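Local structure of STU0660 (3ZTH) at residues Tyr265-Pro279 with Val313-Phe325. The protein is a large Csn2-type Cas protein of CRISPR-mediated bacterial immunity that binds magnesium ions and probably DNA. Sequence-based numbering, arbitrary orientation.
Sequences YDVEFMYERVMKYYP and VDSVILNILNQLF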
# COMPACT_ATOMS: atom_id res chain seq x y z
N TYR A 265 -42.40 25.20 22.78
CA TYR A 265 -42.28 26.50 23.44
C TYR A 265 -41.93 26.18 24.90
O TYR A 265 -41.64 25.04 25.24
CB TYR A 265 -43.61 27.25 23.41
CG TYR A 265 -44.19 27.52 22.04
CD1 TYR A 265 -43.55 28.38 21.13
CD2 TYR A 265 -45.42 26.97 21.67
CE1 TYR A 265 -44.13 28.69 19.90
CE2 TYR A 265 -46.01 27.27 20.43
CZ TYR A 265 -45.36 28.14 19.56
OH TYR A 265 -45.98 28.45 18.37
N ASP A 266 -41.96 27.20 25.75
CA ASP A 266 -41.70 26.98 27.17
C ASP A 266 -42.90 26.21 27.70
O ASP A 266 -44.02 26.39 27.21
CB ASP A 266 -41.57 28.30 27.93
CG ASP A 266 -40.31 29.06 27.56
OD1 ASP A 266 -39.20 28.54 27.80
OD2 ASP A 266 -40.44 30.19 27.02
N VAL A 267 -42.66 25.35 28.68
CA VAL A 267 -43.71 24.53 29.28
C VAL A 267 -44.83 25.33 29.95
O VAL A 267 -46.01 25.06 29.73
CB VAL A 267 -43.11 23.56 30.32
CG1 VAL A 267 -44.16 22.59 30.82
CG2 VAL A 267 -41.93 22.81 29.69
N GLU A 268 -44.47 26.32 30.76
CA GLU A 268 -45.49 27.13 31.42
C GLU A 268 -46.34 27.85 30.37
O GLU A 268 -47.56 27.98 30.51
CB GLU A 268 -44.85 28.15 32.36
CG GLU A 268 -45.85 28.95 33.19
CD GLU A 268 -46.86 28.07 33.93
OE1 GLU A 268 -46.47 26.96 34.38
OE2 GLU A 268 -48.03 28.48 34.08
N PHE A 269 -45.70 28.33 29.32
CA PHE A 269 -46.41 29.01 28.26
C PHE A 269 -47.48 28.08 27.67
O PHE A 269 -48.65 28.43 27.59
CB PHE A 269 -45.43 29.45 27.15
CG PHE A 269 -46.11 30.05 25.95
CD1 PHE A 269 -46.45 31.41 25.93
CD2 PHE A 269 -46.43 29.26 24.85
CE1 PHE A 269 -47.11 31.96 24.83
CE2 PHE A 269 -47.09 29.81 23.74
CZ PHE A 269 -47.43 31.16 23.73
N MSE A 270 -47.06 26.88 27.29
CA MSE A 270 -47.97 25.90 26.70
C MSE A 270 -49.05 25.42 27.66
O MSE A 270 -50.19 25.15 27.25
CB MSE A 270 -47.19 24.71 26.16
CG MSE A 270 -46.21 25.09 25.08
SE MSE A 270 -45.40 23.53 24.28
CE MSE A 270 -44.10 23.13 25.65
N TYR A 271 -48.70 25.29 28.93
CA TYR A 271 -49.67 24.84 29.91
C TYR A 271 -50.84 25.82 29.93
O TYR A 271 -52.00 25.41 29.83
CB TYR A 271 -49.05 24.78 31.30
CG TYR A 271 -50.01 24.33 32.37
CD1 TYR A 271 -50.33 22.98 32.52
CD2 TYR A 271 -50.59 25.25 33.23
CE1 TYR A 271 -51.22 22.56 33.51
CE2 TYR A 271 -51.48 24.85 34.23
CZ TYR A 271 -51.79 23.50 34.36
OH TYR A 271 -52.67 23.09 35.33
N GLU A 272 -50.53 27.10 30.06
CA GLU A 272 -51.58 28.12 30.10
C GLU A 272 -52.43 28.13 28.84
O GLU A 272 -53.66 28.18 28.93
CB GLU A 272 -50.96 29.49 30.38
CG GLU A 272 -50.68 29.70 31.87
CD GLU A 272 -49.71 30.85 32.16
OE1 GLU A 272 -49.84 31.92 31.52
OE2 GLU A 272 -48.83 30.68 33.03
N ARG A 273 -51.79 28.07 27.68
CA ARG A 273 -52.51 28.06 26.40
C ARG A 273 -53.45 26.87 26.36
O ARG A 273 -54.65 27.02 26.13
CB ARG A 273 -51.54 27.96 25.22
CG ARG A 273 -50.75 29.22 24.90
CD ARG A 273 -51.69 30.38 24.57
NE ARG A 273 -51.00 31.50 23.92
CZ ARG A 273 -50.47 31.45 22.70
NH1 ARG A 273 -50.54 30.33 21.98
NH2 ARG A 273 -49.88 32.51 22.19
N VAL A 274 -52.90 25.68 26.57
CA VAL A 274 -53.68 24.45 26.55
C VAL A 274 -54.83 24.52 27.55
O VAL A 274 -55.97 24.19 27.22
CB VAL A 274 -52.79 23.22 26.86
CG1 VAL A 274 -53.62 21.95 26.94
CG2 VAL A 274 -51.73 23.08 25.79
N MSE A 275 -54.52 24.97 28.76
CA MSE A 275 -55.53 25.09 29.79
C MSE A 275 -56.72 25.92 29.29
O MSE A 275 -57.87 25.59 29.53
CB MSE A 275 -54.90 25.71 31.05
CG MSE A 275 -55.85 25.95 32.21
SE MSE A 275 -54.90 26.36 33.88
CE MSE A 275 -54.20 28.12 33.43
N LYS A 276 -56.42 27.00 28.57
CA LYS A 276 -57.48 27.86 28.03
C LYS A 276 -58.41 27.09 27.09
O LYS A 276 -59.61 27.35 27.04
CB LYS A 276 -56.88 29.07 27.31
CG LYS A 276 -57.94 29.99 26.73
CD LYS A 276 -57.38 31.22 26.03
CE LYS A 276 -58.52 32.14 25.56
NZ LYS A 276 -58.08 33.40 24.88
N TYR A 277 -57.85 26.15 26.34
CA TYR A 277 -58.61 25.34 25.39
C TYR A 277 -59.19 24.05 25.97
O TYR A 277 -60.04 23.42 25.34
CB TYR A 277 -57.74 24.97 24.20
CG TYR A 277 -57.60 26.06 23.16
CD1 TYR A 277 -56.60 27.02 23.27
CD2 TYR A 277 -58.46 26.11 22.06
CE1 TYR A 277 -56.45 28.01 22.30
CE2 TYR A 277 -58.31 27.09 21.08
CZ TYR A 277 -57.31 28.03 21.21
OH TYR A 277 -57.13 28.98 20.24
N TYR A 278 -58.73 23.64 27.14
CA TYR A 278 -59.23 22.40 27.73
C TYR A 278 -60.76 22.40 27.85
O TYR A 278 -61.36 23.34 28.39
CB TYR A 278 -58.61 22.19 29.11
CG TYR A 278 -58.47 20.73 29.46
CD1 TYR A 278 -57.49 19.95 28.84
CD2 TYR A 278 -59.30 20.13 30.40
CE1 TYR A 278 -57.35 18.60 29.14
CE2 TYR A 278 -59.16 18.78 30.71
CZ TYR A 278 -58.18 18.02 30.08
OH TYR A 278 -58.04 16.69 30.38
N PRO A 279 -61.40 21.34 27.35
CA PRO A 279 -62.86 21.18 27.36
C PRO A 279 -63.48 20.89 28.73
O PRO A 279 -64.67 20.58 28.83
CB PRO A 279 -63.09 20.03 26.39
CG PRO A 279 -61.90 19.16 26.66
CD PRO A 279 -60.76 20.16 26.73
N VAL A 313 -57.31 11.54 27.80
CA VAL A 313 -56.65 12.80 28.15
C VAL A 313 -55.51 13.16 27.22
O VAL A 313 -55.37 14.33 26.81
CB VAL A 313 -56.13 12.77 29.61
CG1 VAL A 313 -55.14 13.90 29.85
CG2 VAL A 313 -57.30 12.90 30.58
N ASP A 314 -54.67 12.18 26.89
CA ASP A 314 -53.56 12.47 26.00
C ASP A 314 -54.06 12.83 24.61
O ASP A 314 -53.45 13.65 23.92
CB ASP A 314 -52.59 11.27 25.95
CG ASP A 314 -51.78 11.11 27.24
OD1 ASP A 314 -51.72 12.06 28.05
OD2 ASP A 314 -51.19 10.03 27.44
N SER A 315 -55.17 12.22 24.19
CA SER A 315 -55.74 12.49 22.87
C SER A 315 -56.22 13.93 22.81
O SER A 315 -56.06 14.60 21.80
CB SER A 315 -56.93 11.56 22.60
OG SER A 315 -56.54 10.20 22.67
N VAL A 316 -56.80 14.39 23.91
CA VAL A 316 -57.28 15.76 23.98
C VAL A 316 -56.11 16.74 23.89
O VAL A 316 -56.11 17.65 23.06
CB VAL A 316 -58.06 15.99 25.30
CG1 VAL A 316 -58.42 17.47 25.47
CG2 VAL A 316 -59.33 15.15 25.27
N ILE A 317 -55.11 16.54 24.75
CA ILE A 317 -53.92 17.39 24.77
C ILE A 317 -53.28 17.41 23.39
O ILE A 317 -52.88 18.46 22.89
CB ILE A 317 -52.90 16.88 25.82
CG1 ILE A 317 -53.52 16.95 27.21
CG2 ILE A 317 -51.61 17.69 25.74
CD1 ILE A 317 -53.88 18.34 27.65
N LEU A 318 -53.19 16.24 22.77
CA LEU A 318 -52.61 16.13 21.43
C LEU A 318 -53.35 17.04 20.45
O LEU A 318 -52.73 17.80 19.70
CB LEU A 318 -52.68 14.66 20.97
CG LEU A 318 -52.35 14.20 19.53
CD1 LEU A 318 -51.61 15.25 18.75
CD2 LEU A 318 -51.53 12.94 19.61
N ASN A 319 -54.68 16.96 20.47
CA ASN A 319 -55.50 17.76 19.58
C ASN A 319 -55.30 19.24 19.82
O ASN A 319 -55.16 20.02 18.87
CB ASN A 319 -56.98 17.42 19.77
CG ASN A 319 -57.37 16.13 19.07
OD1 ASN A 319 -56.51 15.43 18.51
ND2 ASN A 319 -58.65 15.80 19.09
N ILE A 320 -55.29 19.63 21.08
CA ILE A 320 -55.12 21.03 21.43
C ILE A 320 -53.74 21.53 21.00
O ILE A 320 -53.63 22.59 20.37
CB ILE A 320 -55.33 21.26 22.96
CG1 ILE A 320 -56.78 20.94 23.32
CG2 ILE A 320 -55.02 22.69 23.32
CD1 ILE A 320 -57.10 21.00 24.81
N LEU A 321 -52.70 20.75 21.30
CA LEU A 321 -51.35 21.15 20.93
C LEU A 321 -51.24 21.34 19.43
O LEU A 321 -50.70 22.35 18.97
CB LEU A 321 -50.32 20.12 21.41
CG LEU A 321 -50.01 20.20 22.90
CD1 LEU A 321 -49.07 19.08 23.29
CD2 LEU A 321 -49.39 21.56 23.24
N ASN A 322 -51.75 20.39 18.67
CA ASN A 322 -51.70 20.52 17.22
C ASN A 322 -52.31 21.85 16.80
O ASN A 322 -51.75 22.57 15.99
CB ASN A 322 -52.44 19.37 16.55
CG ASN A 322 -51.50 18.33 16.01
OD1 ASN A 322 -51.92 17.23 15.65
ND2 ASN A 322 -50.21 18.66 15.95
N GLN A 323 -53.47 22.16 17.36
CA GLN A 323 -54.14 23.41 17.05
C GLN A 323 -53.24 24.62 17.31
O GLN A 323 -53.25 25.58 16.53
CB GLN A 323 -55.44 23.53 17.86
CG GLN A 323 -56.26 24.74 17.49
CD GLN A 323 -57.65 24.73 18.08
OE1 GLN A 323 -58.42 25.68 17.89
NE2 GLN A 323 -58.00 23.66 18.78
N LEU A 324 -52.47 24.58 18.40
CA LEU A 324 -51.57 25.69 18.74
C LEU A 324 -50.50 25.89 17.68
O LEU A 324 -49.86 26.94 17.61
CB LEU A 324 -50.89 25.44 20.08
CG LEU A 324 -51.78 25.41 21.32
CD1 LEU A 324 -50.89 25.49 22.54
CD2 LEU A 324 -52.76 26.59 21.33
N PHE A 325 -50.29 24.86 16.86
CA PHE A 325 -49.31 24.94 15.79
C PHE A 325 -50.05 25.08 14.47
O PHE A 325 -49.47 25.02 13.40
CB PHE A 325 -48.43 23.69 15.79
CG PHE A 325 -47.40 23.67 16.89
CD1 PHE A 325 -46.30 24.51 16.84
CD2 PHE A 325 -47.54 22.81 17.97
CE1 PHE A 325 -45.36 24.51 17.87
CE2 PHE A 325 -46.61 22.80 18.99
CZ PHE A 325 -45.51 23.65 18.94
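Two helices of a small helical subdomain, 267-277 and 313-324, cross at 108° with their axes 9.8 Å apart, and V274 is the knob at the crossing. It sits in a hole formed by I317, I320, L321 and L324. The two V274 methyls divide the work. CG1, anti to the backbone N (chi1 176°), lies 3.7 Å from I317 CD1, while CG2 lies 3.8 Å from L321 CD2. I320 points toward helix 267-277, and its CG2 comes 3.7 Å from Y277 CB. The Y277 and Q323 side chains cross at about a right angle, ring and amide planes 62° apart.

Past the end of helix 267-277, the Y278 ring comes down beside I317. I317 CD1 meets the ring edge, near its plane, 3.8 Å from Y278 CE1. P279 CD rests 3.8 Å from V316 CG1. F345 of the second subunit packs on P279, V316 and I320.

Near the C-terminal end of 313-324, L324 CD1 lies 3.7 Å from R273 CB. At the N-terminal end of 265-279, the Y265 ring is nearly parallel to that of F325, but displaced so far (centroids 5.3 Å apart) that little of one lies over the other. No hydrogen bond joins the segments. Helix 286-296 packs beside them, with S292 against I317 and L293 against L321. The contact is a single V274 knob between two steeply crossed helices in the all-helical C-terminal part of this Csn2 protein.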